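Local coordinates for protein alcohol dehydrogenase (Escherichia coli, PDB 5VM2) that probably oxidises or reduces alcohol and carbonyl substrates with NAD or NADP as a zinc-containing dehydrogenase, its specificity unknown, at residues K105-P110 with R292-Y297; G157-M162 with Q288-Y293. One frame throughout, in Å; residues are numbered along the deposited sequence.

Interaction 1. Residues K105-P110 with R292-Y297. With ZN (zinc ion), chain D.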
loop_
_atom_site.group_PDB
_atom_site.type_symbol
_atom_site.label_atom_id
_atom_site.label_comp_id
_atom_site.label_asym_id
_atom_site.label_seq_id
_atom_site.Cartn_x
_atom_site.Cartn_y
_atom_site.Cartn_z
ATOM N N LYS A 105 16.476 -4.984 -7.085
ATOM C CA LYS A 105 15.118 -4.629 -7.479
ATOM C C LYS A 105 14.189 -5.835 -7.381
ATOM O O LYS A 105 13.387 -6.089 -8.281
ATOM C CB LYS A 105 15.087 -4.066 -8.900
ATOM C CG LYS A 105 15.740 -2.699 -9.101
ATOM C CD LYS A 105 15.644 -2.299 -10.579
ATOM C CE LYS A 105 16.315 -0.959 -10.883
ATOM N NZ LYS A 105 16.350 -0.697 -12.361
ATOM N N TYR A 106 14.272 -6.593 -6.283
ATOM C CA TYR A 106 13.456 -7.800 -6.173
ATOM C C TYR A 106 11.966 -7.513 -6.320
ATOM O O TYR A 106 11.205 -8.427 -6.654
ATOM C CB TYR A 106 13.738 -8.527 -4.848
ATOM C CG TYR A 106 13.256 -7.850 -3.568
ATOM C CD1 TYR A 106 11.915 -7.884 -3.195
ATOM C CD2 TYR A 106 14.153 -7.225 -2.707
ATOM C CE1 TYR A 106 11.476 -7.286 -2.017
ATOM C CE2 TYR A 106 13.717 -6.623 -1.519
ATOM C CZ TYR A 106 12.377 -6.660 -1.184
ATOM O OH TYR A 106 11.922 -6.071 -0.014
ATOM N N ASN A 107 11.533 -6.266 -6.102
ATOM C CA ASN A 107 10.111 -5.956 -6.211
ATOM C C ASN A 107 9.588 -6.174 -7.624
ATOM O O ASN A 107 8.401 -6.473 -7.802
ATOM C CB ASN A 107 9.833 -4.520 -5.760
ATOM C CG ASN A 107 10.660 -3.491 -6.508
ATOM O OD1 ASN A 107 11.863 -3.663 -6.701
ATOM N ND2 ASN A 107 10.019 -2.393 -6.906
ATOM N N ILE A 108 10.441 -6.027 -8.638
ATOM C CA ILE A 108 10.021 -6.252 -10.015
ATOM C C ILE A 108 10.397 -7.651 -10.497
ATOM O O ILE A 108 10.387 -7.910 -11.702
ATOM C CB ILE A 108 10.571 -5.165 -10.961
ATOM C CG1 ILE A 108 12.081 -5.301 -11.150
ATOM C CG2 ILE A 108 10.227 -3.770 -10.437
ATOM C CD1 ILE A 108 12.686 -4.197 -12.012
ATOM N N CYS A 109 10.726 -8.557 -9.576
ATOM C CA CYS A 109 11.035 -9.936 -9.922
ATOM C C CYS A 109 9.881 -10.553 -10.711
ATOM O O CYS A 109 8.724 -10.474 -10.271
ATOM C CB CYS A 109 11.298 -10.754 -8.655
ATOM S SG CYS A 109 11.440 -12.556 -8.894
ATOM N N PRO A 110 10.147 -11.167 -11.866
ATOM C CA PRO A 110 9.056 -11.752 -12.661
ATOM C C PRO A 110 8.410 -12.966 -12.018
ATOM O O PRO A 110 7.324 -13.367 -12.457
ATOM C CB PRO A 110 9.742 -12.123 -13.979
ATOM C CG PRO A 110 11.166 -12.359 -13.598
ATOM C CD PRO A 110 11.465 -11.383 -12.487
ATOM N N ARG A 292 5.128 -1.254 -5.683
ATOM C CA ARG A 292 5.221 -1.846 -4.350
ATOM C C ARG A 292 6.420 -1.299 -3.578
ATOM O O ARG A 292 6.475 -0.103 -3.281
ATOM C CB ARG A 292 5.284 -3.376 -4.449
ATOM C CG ARG A 292 3.999 -3.996 -5.007
ATOM C CD ARG A 292 4.136 -5.494 -5.231
ATOM N NE ARG A 292 2.924 -6.081 -5.797
ATOM C CZ ARG A 292 2.906 -7.194 -6.522
ATOM N NH1 ARG A 292 4.036 -7.841 -6.773
ATOM N NH2 ARG A 292 1.759 -7.661 -6.999
ATOM N N TYR A 293 7.379 -2.156 -3.239
ATOM C CA TYR A 293 8.455 -1.747 -2.342
ATOM C C TYR A 293 9.580 -2.763 -2.440
ATOM O O TYR A 293 9.348 -3.934 -2.750
ATOM C CB TYR A 293 7.964 -1.653 -0.889
ATOM C CG TYR A 293 6.839 -2.619 -0.658
ATOM C CD1 TYR A 293 7.089 -3.980 -0.542
ATOM C CD2 TYR A 293 5.520 -2.189 -0.630
ATOM C CE1 TYR A 293 6.065 -4.878 -0.372
ATOM C CE2 TYR A 293 4.489 -3.080 -0.463
ATOM C CZ TYR A 293 4.770 -4.423 -0.335
ATOM O OH TYR A 293 3.745 -5.319 -0.173
ATOM N N ALA A 294 10.793 -2.297 -2.162
ATOM C CA ALA A 294 11.945 -3.170 -1.992
ATOM C C ALA A 294 12.786 -2.619 -0.855
ATOM O O ALA A 294 13.146 -1.439 -0.876
ATOM C CB ALA A 294 12.780 -3.262 -3.275
ATOM N N ASN A 295 13.077 -3.470 0.133
ATOM C CA ASN A 295 13.944 -3.154 1.273
ATOM C C ASN A 295 13.455 -1.938 2.066
ATOM O O ASN A 295 14.261 -1.198 2.637
ATOM C CB ASN A 295 15.395 -2.938 0.824
ATOM C CG ASN A 295 15.877 -4.014 -0.137
ATOM O OD1 ASN A 295 15.785 -5.204 0.154
ATOM N ND2 ASN A 295 16.389 -3.595 -1.290
ATOM N N ARG A 296 12.132 -1.762 2.167
ATOM C CA ARG A 296 11.557 -0.612 2.858
ATOM C C ARG A 296 10.920 -0.939 4.200
ATOM O O ARG A 296 10.569 -0.008 4.935
ATOM C CB ARG A 296 10.499 0.076 1.981
ATOM C CG ARG A 296 10.906 0.301 0.543
ATOM C CD ARG A 296 12.165 1.163 0.425
ATOM N NE ARG A 296 12.383 1.566 -0.964
ATOM C CZ ARG A 296 13.401 2.308 -1.384
ATOM N NH1 ARG A 296 14.320 2.736 -0.525
ATOM N NH2 ARG A 296 13.502 2.622 -2.670
ATOM N N TYR A 297 10.709 -2.216 4.519
ATOM C CA TYR A 297 9.970 -2.538 5.737
ATOM C C TYR A 297 10.685 -2.051 6.989
ATOM O O TYR A 297 10.037 -1.395 7.821
ATOM C CB TYR A 297 9.668 -4.042 5.793
ATOM C CG TYR A 297 8.225 -4.366 5.442
ATOM C CD1 TYR A 297 7.671 -3.920 4.250
ATOM C CD2 TYR A 297 7.420 -5.102 6.305
ATOM C CE1 TYR A 297 6.354 -4.196 3.915
ATOM C CE2 TYR A 297 6.095 -5.390 5.979
ATOM C CZ TYR A 297 5.570 -4.932 4.781
ATOM O OH TYR A 297 4.262 -5.208 4.445
HETATM ZN ZN ZN D . 13.727 -12.778 -8.916
HETATM O O HOH W 1 11.717 -4.781 3.219
HETATM O O HOH W 2 6.816 -7.400 -5.822
#
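Y106 and N107 pack on Y293, A294 and N295. Ahead of these, R292 meets the 105-110 turn through water 2, which lies in the guanidinium plane, accepts from R292 NH1 and donates to N107 O at 2.7 Å. The carbonyl of Y293 faces the side chain of N107, whose CB packs against Y293 O at 3.1 Å; N107 ND2 is hydrogen-bonded to F291 O. A294 follows and lays CB over one face of the Y106 ring, displaced toward the rim, a CH-pi contact 4.1 Å from the centroid. Y106 CG lies between the backbone N and the carbonyl carbon (chi1 70°), which starts the ring toward 292-297. N295 N donates to Y106 OH at 2.8 Å, almost straight (179°), and that hydroxyl is also hydrogen-bonded to E90. The N295 amide stands steeply to the ring, 72° between planes, and puts OD1 at the ring edge, 3.0 Å from Y106 CE2. Last, Y297 N donates to water 1, which gives only a weak bond to Y106 OH. Two residues beyond N107, C109 SG binds zinc at 2.3 Å with C95, C98 and C101, the four-cysteine structural zinc site of the zinc-containing alcohol dehydrogenases.

Interaction 2. Residues G157-M162 with Q288-Y293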
loop_
_atom_site.group_PDB
_atom_site.type_symbol
_atom_site.label_atom_id
_atom_site.label_comp_id
_atom_site.label_asym_id
_atom_site.label_seq_id
_atom_site.Cartn_x
_atom_site.Cartn_y
_atom_site.Cartn_z
ATOM N N GLY A 157 4.327 4.139 0.085
ATOM C CA GLY A 157 4.665 5.552 0.027
ATOM C C GLY A 157 6.127 5.805 0.336
ATOM O O GLY A 157 6.748 6.700 -0.243
ATOM N N MET A 158 6.698 5.018 1.249
ATOM C CA MET A 158 8.114 5.169 1.571
ATOM C C MET A 158 8.989 4.867 0.360
ATOM O O MET A 158 9.955 5.588 0.087
ATOM C CB MET A 158 8.485 4.260 2.742
ATOM C CG MET A 158 9.872 4.528 3.323
ATOM S SD MET A 158 10.013 6.121 4.175
ATOM C CE MET A 158 8.482 6.139 5.087
ATOM N N HIS A 159 8.654 3.809 -0.381
ATOM C CA HIS A 159 9.414 3.440 -1.570
ATOM C C HIS A 159 9.328 4.527 -2.636
ATOM O O HIS A 159 10.325 4.843 -3.296
ATOM C CB HIS A 159 8.889 2.096 -2.091
ATOM C CG HIS A 159 9.637 1.553 -3.268
ATOM N ND1 HIS A 159 10.934 1.098 -3.184
ATOM C CD2 HIS A 159 9.253 1.365 -4.553
ATOM C CE1 HIS A 159 11.326 0.673 -4.372
ATOM N NE2 HIS A 159 10.323 0.823 -5.221
ATOM N N ALA A 160 8.146 5.125 -2.806
ATOM C CA ALA A 160 7.996 6.211 -3.772
ATOM C C ALA A 160 8.888 7.393 -3.412
ATOM O O ALA A 160 9.639 7.904 -4.255
ATOM C CB ALA A 160 6.529 6.642 -3.847
ATOM N N ALA A 161 8.829 7.836 -2.153
ATOM C CA ALA A 161 9.634 8.982 -1.736
ATOM C C ALA A 161 11.123 8.690 -1.861
ATOM O O ALA A 161 11.904 9.565 -2.262
ATOM C CB ALA A 161 9.288 9.379 -0.298
ATOM N N MET A 162 11.538 7.470 -1.515
ATOM C CA MET A 162 12.950 7.111 -1.610
ATOM C C MET A 162 13.394 7.046 -3.065
ATOM O O MET A 162 14.461 7.556 -3.421
ATOM C CB MET A 162 13.204 5.774 -0.913
ATOM C CG MET A 162 13.015 5.806 0.590
ATOM S SD MET A 162 14.551 6.225 1.409
ATOM C CE MET A 162 14.240 5.572 3.045
ATOM N N GLN A 288 8.567 8.202 -13.767
ATOM C CA GLN A 288 8.898 6.854 -13.323
ATOM C C GLN A 288 7.706 6.232 -12.621
ATOM O O GLN A 288 7.107 6.857 -11.739
ATOM C CB GLN A 288 10.115 6.838 -12.392
ATOM C CG GLN A 288 10.593 5.401 -12.105
ATOM C CD GLN A 288 11.898 5.346 -11.342
ATOM O OE1 GLN A 288 12.315 6.333 -10.736
ATOM N NE2 GLN A 288 12.553 4.189 -11.367
ATOM N N THR A 289 7.361 5.010 -13.016
ATOM C CA THR A 289 6.367 4.242 -12.285
ATOM C C THR A 289 7.003 3.656 -11.033
ATOM O O THR A 289 8.212 3.411 -10.979
ATOM C CB THR A 289 5.771 3.127 -13.152
ATOM O OG1 THR A 289 6.815 2.306 -13.698
ATOM C CG2 THR A 289 4.946 3.714 -14.288
ATOM N N VAL A 290 6.183 3.469 -10.006
ATOM C CA VAL A 290 6.640 2.976 -8.714
ATOM C C VAL A 290 5.819 1.743 -8.377
ATOM O O VAL A 290 4.585 1.794 -8.401
ATOM C CB VAL A 290 6.502 4.042 -7.609
ATOM C CG1 VAL A 290 7.132 3.553 -6.319
ATOM C CG2 VAL A 290 7.149 5.341 -8.046
ATOM N N PHE A 291 6.497 0.644 -8.063
ATOM C CA PHE A 291 5.851 -0.659 -7.924
ATOM C C PHE A 291 6.143 -1.251 -6.551
ATOM O O PHE A 291 7.259 -1.718 -6.294
ATOM C CB PHE A 291 6.317 -1.597 -9.030
ATOM C CG PHE A 291 5.503 -2.849 -9.137
ATOM C CD1 PHE A 291 6.007 -4.062 -8.684
ATOM C CD2 PHE A 291 4.231 -2.816 -9.692
ATOM C CE1 PHE A 291 5.257 -5.222 -8.784
ATOM C CE2 PHE A 291 3.475 -3.974 -9.799
ATOM C CZ PHE A 291 3.986 -5.177 -9.343
ATOM N N ARG A 292 5.128 -1.254 -5.683
ATOM C CA ARG A 292 5.221 -1.846 -4.350
ATOM C C ARG A 292 6.420 -1.299 -3.578
ATOM O O ARG A 292 6.475 -0.103 -3.281
ATOM C CB ARG A 292 5.284 -3.376 -4.449
ATOM C CG ARG A 292 3.999 -3.996 -5.007
ATOM C CD ARG A 292 4.136 -5.494 -5.231
ATOM N NE ARG A 292 2.924 -6.081 -5.797
ATOM C CZ ARG A 292 2.906 -7.194 -6.522
ATOM N NH1 ARG A 292 4.036 -7.841 -6.773
ATOM N NH2 ARG A 292 1.759 -7.661 -6.999
ATOM N N TYR A 293 7.379 -2.156 -3.239
ATOM C CA TYR A 293 8.455 -1.747 -2.342
ATOM C C TYR A 293 9.580 -2.763 -2.440
ATOM O O TYR A 293 9.348 -3.934 -2.750
ATOM C CB TYR A 293 7.964 -1.653 -0.889
ATOM C CG TYR A 293 6.839 -2.619 -0.658
ATOM C CD1 TYR A 293 7.089 -3.980 -0.542
ATOM C CD2 TYR A 293 5.520 -2.189 -0.630
ATOM C CE1 TYR A 293 6.065 -4.878 -0.372
ATOM C CE2 TYR A 293 4.489 -3.080 -0.463
ATOM C CZ TYR A 293 4.770 -4.423 -0.335
ATOM O OH TYR A 293 3.745 -5.319 -0.173
#
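H159 and A160 pack against V290 and the chain that follows it, a buried, largely apolar helix-to-strand contact where helix 145-163 meets the end of strand 286-290, an outermost strand of the six-stranded parallel sheet. V290 supplies the aliphatic part. Its CG1, anti to the backbone N (chi1 -173°), reaches the helix and touches both residues, lying 3.5 Å from H159 CD2 and 3.8 Å from A160 CA. The methyl of A160 adds a looser contact, CB to V290 CG1 at 4.0 Å, and H159 and V290 lie side by side, their side chains pointing opposite ways. Beyond the strand the contact passes to the backbone. H159 CG, anti to its own N (chi1 -177°), is thereby carried to within 3.6 Å of Y293 CA. In the ring, CD2 is 3.4 Å from R292 O, while Y293 CA sits over one face, offset toward the rim, in a CH-pi contact 3.8 Å from the centroid. H159 ND1 accepts a probable hydrogen bond from R296 NE, which would put the ring proton on NE2. Backbone bonds from V290 and Q288 to strand 262-267 tie the segment into the sheet. The arrangement is helix-on-sheet packing at the margin of the Rossmann-type nucleotide-binding fold of this dehydrogenase family.

In the fold
Both contacts are buried, each with one exposed residue at its margin (N295 and F291), and meet on one connection, the chain leaving strand 286-290 for helix 297-305, with R292 and Y293 common to the two. Interaction 2 holds the start of this connection against helix 145-163 at the edge of the parallel sheet, and its chemistry is packing of methyls, an imidazole and backbone. Interaction 1, farther from the centre of the chain, joins the later part to the zinc-bearing loop and relies more on polar links, including waters. The R296-H159 and N107-F291 bonds are the direct cross-ties between the two contacts.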